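Catabolite activation-like protein (Xanthomonas campestris pv. campestris, PDB 3IWZ) regulates virulence genes globally as a homodimeric CRP-family transcription factor that binds DNA and apparently loses this ability on binding cyclic di-GMP. Local coordinates at residues G83-F92 / I137-L145; E28-R36 / A111-L121. One frame throughout, in Å; residues are numbered along the deposited sequence.

Interaction 1 of 2, residues G83-F92 / I137-L145; sequences GEFVGEMGLF and IGVQLSKRL
The ring of Phe85 carries CG1 of Ile137 over one face, a CH-pi contact 4.2 Å from CG1 to the ring centroid and 24° off its normal, while the amide end of Gln140 lies at the ring edge. Over one face of the Phe92 ring sits Leu141 CD1, while Leu91 CG covers the opposite face toward its rim; CG2 of Ile137 approaches the same ring obliquely, 3.7 Å from Phe92 CE2. Ile137 thus puts its two branches on different aromatic rings.

The Arg144 guanidinium is gripped along its edge. Arg144 NH1 donates to Phe85 O at 2.7 Å, with the acceptor almost in the guanidinium plane, and to Glu84 OE1, also at 2.7 Å; the latter bond is part of a salt bridge and meets the oxygen nearly end-on. From Arg144 NH2 a longer salt bridge reaches Glu88 OE1 at 3.4 Å, the carboxylate standing perpendicular to the guanidinium. Glu88 gets there with CG wedged between the backbone N and carbonyl carbon (chi1 78°) and a second bend at chi2. One water joins Arg144 NE, Glu84 OE1 and Gln140 O, which further fixes the arginine's rotation. Lys143 NZ adds a looser salt bridge to Glu84 OE2, 3.6 Å away. Two carboxylates and two bases therefore form one network, which would be expected to favour ionised glutamates.

Phe92 also meets Tyr135 of the second subunit. The long helix 130-157, packed on the edge strand of the effector-domain beta-roll, is the dimerisation helix characteristic of CRP-family regulators.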
# COMPACT_ATOMS: atom_id res chain seq x y z
N GLY D 83 0.82 -19.35 3.18
CA GLY D 83 2.10 -18.68 3.34
C GLY D 83 2.04 -17.20 3.67
O GLY D 83 3.05 -16.60 4.03
N GLU D 84 0.86 -16.59 3.54
CA GLU D 84 0.72 -15.17 3.81
C GLU D 84 0.55 -14.79 5.28
O GLU D 84 -0.15 -15.48 6.05
CB GLU D 84 -0.45 -14.60 3.00
CG GLU D 84 -0.21 -14.54 1.49
CD GLU D 84 0.91 -13.59 1.12
OE1 GLU D 84 0.86 -12.42 1.53
OE2 GLU D 84 1.84 -14.02 0.41
N PHE D 85 1.21 -13.71 5.65
CA PHE D 85 1.11 -13.15 7.00
C PHE D 85 0.07 -12.06 6.85
O PHE D 85 0.19 -11.22 5.97
CB PHE D 85 2.44 -12.53 7.43
CG PHE D 85 3.46 -13.53 7.90
CD1 PHE D 85 3.40 -14.03 9.19
CD2 PHE D 85 4.43 -14.00 7.04
CE1 PHE D 85 4.31 -14.99 9.61
CE2 PHE D 85 5.34 -14.97 7.45
CZ PHE D 85 5.28 -15.47 8.73
N VAL D 86 -0.97 -12.10 7.67
CA VAL D 86 -2.01 -11.08 7.60
C VAL D 86 -2.23 -10.53 9.00
O VAL D 86 -1.86 -11.17 9.99
CB VAL D 86 -3.31 -11.63 6.97
CG1 VAL D 86 -3.07 -11.94 5.51
CG2 VAL D 86 -3.76 -12.89 7.68
N GLY D 87 -2.79 -9.33 9.09
CA GLY D 87 -2.99 -8.69 10.38
C GLY D 87 -1.65 -8.35 11.02
O GLY D 87 -1.49 -8.32 12.24
N GLU D 88 -0.66 -8.07 10.17
CA GLU D 88 0.67 -7.78 10.66
C GLU D 88 0.97 -6.33 11.01
O GLU D 88 1.99 -6.05 11.63
CB GLU D 88 1.71 -8.26 9.65
CG GLU D 88 1.89 -7.36 8.44
CD GLU D 88 0.59 -7.04 7.72
OE1 GLU D 88 -0.33 -7.90 7.67
OE2 GLU D 88 0.50 -5.92 7.19
N MET D 89 0.08 -5.42 10.63
CA MET D 89 0.33 -4.00 10.87
C MET D 89 0.73 -3.64 12.31
O MET D 89 1.73 -2.95 12.52
CB MET D 89 -0.88 -3.15 10.46
CG MET D 89 -0.53 -1.66 10.34
SD MET D 89 -1.92 -0.61 9.85
CE MET D 89 -2.51 -0.06 11.45
N GLY D 90 -0.05 -4.09 13.28
CA GLY D 90 0.25 -3.80 14.67
C GLY D 90 1.63 -4.25 15.12
O GLY D 90 2.14 -3.78 16.13
N LEU D 91 2.25 -5.16 14.37
CA LEU D 91 3.59 -5.62 14.71
C LEU D 91 4.64 -4.57 14.33
O LEU D 91 5.82 -4.68 14.70
CB LEU D 91 3.89 -6.92 13.97
CG LEU D 91 5.32 -7.46 14.08
CD1 LEU D 91 5.60 -7.82 15.53
CD2 LEU D 91 5.48 -8.68 13.18
N PHE D 92 4.21 -3.55 13.60
CA PHE D 92 5.11 -2.51 13.13
C PHE D 92 4.67 -1.11 13.55
O PHE D 92 5.50 -0.25 13.81
CB PHE D 92 5.17 -2.56 11.61
CG PHE D 92 5.79 -3.80 11.07
CD1 PHE D 92 7.17 -3.91 10.98
CD2 PHE D 92 5.00 -4.85 10.64
CE1 PHE D 92 7.76 -5.05 10.46
CE2 PHE D 92 5.58 -6.01 10.11
CZ PHE D 92 6.96 -6.11 10.02
N ILE D 137 8.09 -11.04 5.61
CA ILE D 137 7.01 -10.09 5.80
C ILE D 137 7.29 -8.86 4.94
O ILE D 137 6.37 -8.26 4.38
CB ILE D 137 6.88 -9.68 7.29
CG1 ILE D 137 6.43 -10.89 8.11
CG2 ILE D 137 5.91 -8.51 7.44
CD1 ILE D 137 6.30 -10.63 9.59
N GLY D 138 8.56 -8.51 4.81
CA GLY D 138 8.93 -7.38 3.98
C GLY D 138 8.50 -7.64 2.54
O GLY D 138 7.94 -6.77 1.87
N VAL D 139 8.79 -8.85 2.06
CA VAL D 139 8.41 -9.23 0.70
C VAL D 139 6.90 -9.08 0.50
O VAL D 139 6.44 -8.55 -0.52
CB VAL D 139 8.78 -10.71 0.42
CG1 VAL D 139 8.10 -11.18 -0.87
CG2 VAL D 139 10.31 -10.85 0.32
N GLN D 140 6.14 -9.54 1.49
CA GLN D 140 4.69 -9.47 1.38
C GLN D 140 4.17 -8.05 1.47
O GLN D 140 3.23 -7.69 0.77
CB GLN D 140 4.04 -10.38 2.43
CG GLN D 140 4.39 -11.85 2.21
CD GLN D 140 3.74 -12.81 3.20
OE1 GLN D 140 4.05 -14.01 3.21
NE2 GLN D 140 2.85 -12.30 4.03
N LEU D 141 4.78 -7.24 2.33
CA LEU D 141 4.36 -5.85 2.46
C LEU D 141 4.66 -5.15 1.14
O LEU D 141 3.84 -4.36 0.65
CB LEU D 141 5.10 -5.16 3.62
CG LEU D 141 4.60 -5.47 5.05
CD1 LEU D 141 5.50 -4.84 6.10
CD2 LEU D 141 3.17 -4.96 5.21
N SER D 142 5.80 -5.46 0.53
CA SER D 142 6.17 -4.83 -0.73
C SER D 142 5.23 -5.16 -1.88
O SER D 142 4.93 -4.30 -2.71
CB SER D 142 7.60 -5.19 -1.11
OG SER D 142 8.52 -4.59 -0.22
N LYS D 143 4.75 -6.40 -1.94
CA LYS D 143 3.84 -6.77 -3.03
C LYS D 143 2.49 -6.06 -2.89
O LYS D 143 1.92 -5.60 -3.88
CB LYS D 143 3.62 -8.28 -3.07
CG LYS D 143 4.84 -9.07 -3.51
CD LYS D 143 4.62 -10.57 -3.35
CE LYS D 143 4.43 -10.94 -1.88
NZ LYS D 143 4.26 -12.41 -1.71
N ARG D 144 2.00 -5.96 -1.66
CA ARG D 144 0.71 -5.31 -1.40
C ARG D 144 0.78 -3.82 -1.65
O ARG D 144 -0.17 -3.22 -2.15
CB ARG D 144 0.27 -5.57 0.04
CG ARG D 144 -0.00 -7.04 0.32
CD ARG D 144 -0.14 -7.32 1.80
NE ARG D 144 0.33 -8.68 2.09
CZ ARG D 144 0.25 -9.28 3.28
NH1 ARG D 144 0.71 -10.52 3.41
NH2 ARG D 144 -0.31 -8.66 4.32
N LEU D 145 1.92 -3.23 -1.30
CA LEU D 145 2.13 -1.81 -1.51
C LEU D 145 2.09 -1.55 -3.01
O LEU D 145 1.40 -0.64 -3.48
CB LEU D 145 3.50 -1.36 -0.96
CG LEU D 145 3.85 0.12 -1.21
CD1 LEU D 145 2.68 0.99 -0.74
CD2 LEU D 145 5.16 0.53 -0.48
O HOH W 1 1.55 -10.21 0.00
O HOH W 2 -1.69 -6.18 4.63

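Interaction 2 of 2, residues E28-R36 / A111-L121; sequences ERFLAHSHR and AEISYERLQQL
Backbone hydrogen bonds pair His35 with Glu112 as an antiparallel hydrogen-bonded pair. His35 N gives a nearly straight bond to Glu112 O, 3.0 Å long, and Glu112 N returns one to His35 O at 3.1 Å. Next to it, Arg36 and Ala111 make the non-hydrogen-bonded pair.

Side-chain hydrogen bonds, each within one segment, fix the turn after helix 24-32 and the start of helix 115-122. Ser34 OG donates in the carbonyl plane to Leu31 O, which also receives Ser34 N, so two donors hold one carbonyl where helix 24-32 turns into the strand. The hydroxyl reaches back because it sits between the backbone N and the carbonyl carbon (chi1 70°). His33 ND1 donates to Arg29 O, tying its imidazole to the same helix. In the other segment Ser114 is the N-cap of helix 115-122, its OG accepting from Arg117 N.

Methyl groups and rings make the remaining close packing. CD1 of Leu121 lies over a face of the His33 ring, a CH-pi contact 3.8 Å from CD1 to the ring centroid. Phe30 receives Leu118 CD1 at its ring edge, 3.7 Å from CE1, and its CZ approaches Ile113 CG2. On the Arg36 face of the sheet, Ala111 CB meets Leu31 CD2 at 3.8 Å.

Charged ends find partners farther along the sheet. His35 and Glu112 lie side by side with ring and carboxylate planes 19° apart, but Glu112 forms its salt bridge with Arg37, and Arg36 with Glu109.

The chemistry is thus divided: main-chain bonds set the strand register, Phe30 and Leu118 join the two helices, and Leu121 packs on the loop residue His33, and Ile113 on Phe30, beside edge strand 35-39.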
# COMPACT_ATOMS: atom_id res chain seq x y z
N GLU D 28 8.06 -24.11 10.38
CA GLU D 28 7.59 -25.05 11.39
C GLU D 28 7.90 -24.59 12.80
O GLU D 28 7.05 -24.68 13.68
CB GLU D 28 8.18 -26.44 11.15
CG GLU D 28 7.75 -27.04 9.83
CD GLU D 28 6.26 -26.87 9.58
OE1 GLU D 28 5.88 -26.56 8.43
OE2 GLU D 28 5.48 -27.05 10.54
N ARG D 29 9.12 -24.10 13.03
CA ARG D 29 9.47 -23.63 14.36
C ARG D 29 8.59 -22.46 14.71
O ARG D 29 8.18 -22.30 15.86
CB ARG D 29 10.94 -23.21 14.42
CG ARG D 29 11.91 -24.36 14.34
CD ARG D 29 13.30 -23.92 14.74
NE ARG D 29 13.90 -23.04 13.75
CZ ARG D 29 14.24 -23.43 12.53
NH1 ARG D 29 14.79 -22.58 11.68
NH2 ARG D 29 14.04 -24.69 12.16
N PHE D 30 8.29 -21.63 13.72
CA PHE D 30 7.44 -20.47 13.95
C PHE D 30 6.04 -20.93 14.36
O PHE D 30 5.42 -20.32 15.23
CB PHE D 30 7.34 -19.62 12.69
CG PHE D 30 6.25 -18.60 12.74
CD1 PHE D 30 6.34 -17.50 13.58
CD2 PHE D 30 5.09 -18.78 12.00
CE1 PHE D 30 5.30 -16.58 13.68
CE2 PHE D 30 4.03 -17.86 12.09
CZ PHE D 30 4.14 -16.76 12.94
N LEU D 31 5.56 -22.00 13.74
CA LEU D 31 4.23 -22.52 14.04
C LEU D 31 4.19 -23.28 15.36
O LEU D 31 3.15 -23.38 16.01
CB LEU D 31 3.76 -23.44 12.91
CG LEU D 31 3.62 -22.83 11.51
CD1 LEU D 31 3.05 -23.87 10.56
CD2 LEU D 31 2.71 -21.60 11.56
N ALA D 32 5.34 -23.82 15.77
CA ALA D 32 5.42 -24.57 17.02
C ALA D 32 4.90 -23.75 18.21
O ALA D 32 4.47 -24.32 19.21
CB ALA D 32 6.87 -25.01 17.29
N HIS D 33 4.93 -22.43 18.09
CA HIS D 33 4.46 -21.55 19.16
C HIS D 33 3.11 -20.90 18.83
O HIS D 33 2.62 -20.07 19.59
CB HIS D 33 5.47 -20.42 19.44
CG HIS D 33 6.86 -20.90 19.75
ND1 HIS D 33 7.78 -21.20 18.77
CD2 HIS D 33 7.49 -21.11 20.93
CE1 HIS D 33 8.92 -21.57 19.33
NE2 HIS D 33 8.77 -21.52 20.64
N SER D 34 2.52 -21.29 17.71
CA SER D 34 1.24 -20.71 17.30
C SER D 34 0.03 -21.59 17.61
O SER D 34 0.14 -22.80 17.81
CB SER D 34 1.25 -20.41 15.81
OG SER D 34 1.24 -21.61 15.07
N HIS D 35 -1.14 -20.94 17.61
CA HIS D 35 -2.41 -21.60 17.87
C HIS D 35 -3.19 -21.69 16.55
O HIS D 35 -3.74 -20.69 16.07
CB HIS D 35 -3.20 -20.79 18.91
CG HIS D 35 -4.50 -21.42 19.32
ND1 HIS D 35 -4.66 -22.78 19.48
CD2 HIS D 35 -5.69 -20.85 19.64
CE1 HIS D 35 -5.90 -23.03 19.89
NE2 HIS D 35 -6.54 -21.88 19.99
N ARG D 36 -3.22 -22.88 15.97
CA ARG D 36 -3.94 -23.10 14.72
C ARG D 36 -5.44 -23.23 14.97
O ARG D 36 -5.87 -23.98 15.84
CB ARG D 36 -3.44 -24.38 14.04
CG ARG D 36 -2.02 -24.31 13.47
CD ARG D 36 -1.16 -25.45 14.01
NE ARG D 36 -0.20 -25.96 13.04
CZ ARG D 36 -0.53 -26.55 11.89
NH1 ARG D 36 -1.81 -26.69 11.56
NH2 ARG D 36 0.41 -27.00 11.07
N ALA D 111 -2.96 -19.79 11.65
CA ALA D 111 -2.17 -19.93 12.86
C ALA D 111 -1.95 -18.52 13.40
O ALA D 111 -1.39 -17.68 12.70
CB ALA D 111 -0.84 -20.59 12.55
N GLU D 112 -2.38 -18.26 14.62
CA GLU D 112 -2.20 -16.95 15.21
C GLU D 112 -1.21 -16.94 16.37
O GLU D 112 -1.03 -17.95 17.06
CB GLU D 112 -3.55 -16.37 15.68
CG GLU D 112 -4.29 -17.19 16.71
CD GLU D 112 -5.43 -16.43 17.37
OE1 GLU D 112 -6.24 -17.07 18.07
OE2 GLU D 112 -5.52 -15.19 17.19
N ILE D 113 -0.56 -15.80 16.56
CA ILE D 113 0.41 -15.59 17.63
C ILE D 113 0.42 -14.11 17.99
O ILE D 113 0.44 -13.24 17.11
CB ILE D 113 1.84 -16.03 17.21
CG1 ILE D 113 2.75 -16.04 18.44
CG2 ILE D 113 2.40 -15.05 16.16
CD1 ILE D 113 4.08 -16.75 18.21
N SER D 114 0.41 -13.83 19.29
CA SER D 114 0.40 -12.45 19.77
C SER D 114 1.70 -11.76 19.42
O SER D 114 2.76 -12.39 19.38
CB SER D 114 0.21 -12.42 21.29
OG SER D 114 1.33 -12.98 21.96
N TYR D 115 1.63 -10.46 19.16
CA TYR D 115 2.84 -9.71 18.82
C TYR D 115 3.85 -9.81 19.97
O TYR D 115 5.01 -10.16 19.77
CB TYR D 115 2.52 -8.23 18.58
CG TYR D 115 1.51 -7.93 17.49
CD1 TYR D 115 1.52 -8.63 16.28
CD2 TYR D 115 0.59 -6.90 17.65
CE1 TYR D 115 0.64 -8.31 15.26
CE2 TYR D 115 -0.29 -6.57 16.63
CZ TYR D 115 -0.26 -7.27 15.44
OH TYR D 115 -1.11 -6.92 14.44
N GLU D 116 3.38 -9.50 21.17
CA GLU D 116 4.21 -9.51 22.36
C GLU D 116 5.01 -10.79 22.51
O GLU D 116 6.20 -10.74 22.81
CB GLU D 116 3.35 -9.30 23.61
CG GLU D 116 3.93 -8.28 24.57
CD GLU D 116 2.86 -7.45 25.24
OE1 GLU D 116 2.10 -7.99 26.07
OE2 GLU D 116 2.77 -6.24 24.92
N ARG D 117 4.36 -11.93 22.30
CA ARG D 117 5.04 -13.21 22.41
C ARG D 117 5.89 -13.52 21.21
O ARG D 117 6.69 -14.45 21.24
CB ARG D 117 4.03 -14.35 22.62
CG ARG D 117 3.86 -14.75 24.08
CD ARG D 117 5.21 -15.12 24.71
NE ARG D 117 5.70 -16.43 24.29
CZ ARG D 117 6.95 -16.86 24.49
NH1 ARG D 117 7.84 -16.08 25.10
NH2 ARG D 117 7.30 -18.08 24.10
N LEU D 118 5.74 -12.75 20.14
CA LEU D 118 6.54 -12.98 18.94
C LEU D 118 7.92 -12.38 19.14
O LEU D 118 8.93 -13.09 19.02
CB LEU D 118 5.88 -12.37 17.70
CG LEU D 118 6.59 -12.67 16.38
CD1 LEU D 118 6.61 -14.17 16.15
CD2 LEU D 118 5.87 -11.99 15.23
N GLN D 119 7.97 -11.09 19.45
CA GLN D 119 9.24 -10.41 19.66
C GLN D 119 9.97 -10.97 20.88
O GLN D 119 11.20 -10.92 20.96
CB GLN D 119 9.02 -8.89 19.79
CG GLN D 119 8.34 -8.29 18.55
CD GLN D 119 8.38 -6.78 18.50
OE1 GLN D 119 7.99 -6.10 19.46
NE2 GLN D 119 8.83 -6.23 17.38
N GLN D 120 9.22 -11.51 21.83
CA GLN D 120 9.84 -12.12 23.00
C GLN D 120 10.53 -13.38 22.47
O GLN D 120 11.60 -13.76 22.94
CB GLN D 120 8.80 -12.50 24.06
CG GLN D 120 8.16 -11.31 24.77
CD GLN D 120 7.15 -11.74 25.82
OE1 GLN D 120 6.37 -10.92 26.32
NE2 GLN D 120 7.15 -13.02 26.17
N LEU D 121 9.90 -14.01 21.49
CA LEU D 121 10.47 -15.20 20.87
C LEU D 121 11.59 -14.77 19.93
O LEU D 121 12.55 -15.51 19.72
CB LEU D 121 9.40 -15.96 20.08
CG LEU D 121 8.39 -16.83 20.84
CD1 LEU D 121 7.43 -17.49 19.86
CD2 LEU D 121 9.14 -17.89 21.65

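How the interactions relate
The centres of interactions 1 and 2 lie about 15 Å apart, at the same four-stranded antiparallel sheet: strand 85-86 forms one outermost strand and strand 35-39 the other. Their segments alternate along the chain, in the order 28-36, 83-92, 111-121, 137-145, so each contact joins parts separated by a segment of the other. They also touch directly, through a probable hydrogen bond between Gly87 O and Tyr115 OH and packing of Phe85 against Phe30. Helix 130-157 follows helix 115-122, lies at the dimer interface and leads toward the DNA-binding region, consistent with ligand-dependent control of DNA binding.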